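Local atomic coordinates of transcriptional regulator (Streptococcus dysgalactiae, PDB entry 5W4N), a protein that probably binds DNA as a transcriptional regulator and serves as a receptor for SHP pheromones in quorum sensing. Residues A[7-12]-A[50-55]. The protein carries 1 engineered substitution. Sequence-based numbering, arbitrary orientation.
Sequences KTLRRL and NLLDKL
L9 and L12 of helix 3-15 meet L51 and L52 of helix 45-54 and L55 just after them, with the two short axes 11.3 Å apart and nearly parallel at 18°. That spacing is wide, and leucine side chains bridge it. L9 takes part in most of the contacts. L9 CD1 lies 4.0 Å from L52 CD2 and 4.1 Å from L55 CD1. The same L9 CD1 approaches CB of L51 at 4.4 Å. The side chains of L9 and L52 cross at about a right angle. L52 CD2 also lies 4.1 Å from L9 CD2. L52 starts out to the flank of its helix. Its CG sits anti to the carbonyl carbon (chi1 -64°), and CD2 comes back toward the partner helix. L52 CD2 is also 4.2 Å from L12 CD1. F62 of helix 59-67 packs on both L9 and L52, and L23 of helix 20-23 packs on L51 and L55. The contact thus joins the first helix of the helix-turn-helix domain to a later one within its hydrophobic core. No hydrogen bond links the segments. Cohesion here rests on packing of leucine side chains, mostly through their methyl groups, with nearly all of the touching residues buried.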
# COMPACT_ATOMS: atom_id res chain seq x y z
N LYS A 7 23.94 6.01 4.14
CA LYS A 7 23.93 6.01 2.68
C LYS A 7 22.52 6.18 2.13
O LYS A 7 22.31 6.86 1.12
CB LYS A 7 24.54 4.72 2.14
CG LYS A 7 26.06 4.64 2.21
CD LYS A 7 26.56 3.44 1.42
CE LYS A 7 28.07 3.34 1.44
NZ LYS A 7 28.71 4.61 1.02
N THR A 8 21.53 5.56 2.79
CA THR A 8 20.15 5.68 2.33
C THR A 8 19.66 7.12 2.44
O THR A 8 19.02 7.64 1.52
CB THR A 8 19.25 4.74 3.12
OG1 THR A 8 19.52 3.38 2.75
CG2 THR A 8 17.78 5.05 2.85
N LEU A 9 19.97 7.79 3.56
CA LEU A 9 19.48 9.15 3.75
C LEU A 9 20.14 10.12 2.78
O LEU A 9 19.50 11.08 2.33
CB LEU A 9 19.71 9.60 5.19
CG LEU A 9 18.44 9.60 6.04
CD1 LEU A 9 17.52 10.73 5.62
CD2 LEU A 9 17.73 8.26 5.92
N ARG A 10 21.41 9.90 2.43
CA ARG A 10 22.07 10.80 1.50
C ARG A 10 21.46 10.71 0.11
O ARG A 10 21.15 11.73 -0.51
CB ARG A 10 23.58 10.52 1.45
CG ARG A 10 24.29 11.33 0.37
CD ARG A 10 25.81 11.26 0.49
NE ARG A 10 26.32 12.16 1.52
CZ ARG A 10 27.61 12.45 1.68
NH1 ARG A 10 28.51 11.91 0.88
NH2 ARG A 10 27.99 13.28 2.65
N ARG A 11 21.27 9.48 -0.40
CA ARG A 11 20.67 9.34 -1.72
C ARG A 11 19.23 9.81 -1.73
O ARG A 11 18.75 10.32 -2.75
CB ARG A 11 20.78 7.89 -2.20
CG ARG A 11 19.85 6.89 -1.52
CD ARG A 11 19.81 5.58 -2.28
NE ARG A 11 18.84 4.63 -1.74
CZ ARG A 11 19.13 3.66 -0.88
NH1 ARG A 11 18.18 2.85 -0.45
NH2 ARG A 11 20.38 3.51 -0.46
N LEU A 12 18.52 9.67 -0.61
CA LEU A 12 17.17 10.22 -0.52
C LEU A 12 17.19 11.74 -0.54
O LEU A 12 16.39 12.37 -1.24
CB LEU A 12 16.47 9.70 0.74
CG LEU A 12 15.94 8.27 0.70
CD1 LEU A 12 15.43 7.86 2.07
CD2 LEU A 12 14.85 8.13 -0.35
N ASN A 50 12.36 13.14 11.75
CA ASN A 50 12.20 14.54 11.35
C ASN A 50 12.88 14.82 10.02
O ASN A 50 12.37 15.60 9.21
CB ASN A 50 12.75 15.45 12.45
CG ASN A 50 12.57 16.92 12.12
OD1 ASN A 50 13.54 17.64 11.90
ND2 ASN A 50 11.32 17.37 12.09
N LEU A 51 14.02 14.17 9.77
CA LEU A 51 14.71 14.36 8.49
C LEU A 51 13.86 13.86 7.33
O LEU A 51 13.72 14.54 6.31
CB LEU A 51 16.06 13.64 8.51
CG LEU A 51 17.25 14.37 9.14
CD1 LEU A 51 18.52 13.55 8.97
CD2 LEU A 51 17.41 15.76 8.54
N LEU A 52 13.30 12.65 7.46
CA LEU A 52 12.46 12.10 6.40
C LEU A 52 11.26 13.00 6.13
O LEU A 52 10.90 13.24 4.97
CB LEU A 52 12.00 10.69 6.77
CG LEU A 52 13.09 9.62 6.91
CD1 LEU A 52 12.50 8.33 7.46
CD2 LEU A 52 13.77 9.38 5.57
N ASP A 53 10.62 13.52 7.19
CA ASP A 53 9.48 14.40 7.01
C ASP A 53 9.89 15.70 6.32
O ASP A 53 9.21 16.18 5.41
CB ASP A 53 8.83 14.69 8.37
CG ASP A 53 7.69 15.69 8.29
OD1 ASP A 53 7.42 16.38 9.30
OD2 ASP A 53 7.06 15.79 7.21
N LYS A 54 11.02 16.28 6.73
CA LYS A 54 11.53 17.48 6.07
C LYS A 54 11.82 17.23 4.60
O LYS A 54 11.65 18.13 3.77
CB LYS A 54 12.80 17.97 6.77
CG LYS A 54 12.55 18.90 7.95
CD LYS A 54 13.69 18.87 8.95
CE LYS A 54 13.69 20.10 9.84
NZ LYS A 54 14.47 21.23 9.26
N LEU A 55 12.25 16.02 4.25
CA LEU A 55 12.51 15.65 2.86
C LEU A 55 11.24 15.29 2.11
O LEU A 55 11.32 15.03 0.90
CB LEU A 55 13.50 14.49 2.80
CG LEU A 55 14.95 14.79 3.18
CD1 LEU A 55 15.75 13.50 3.25
CD2 LEU A 55 15.57 15.76 2.18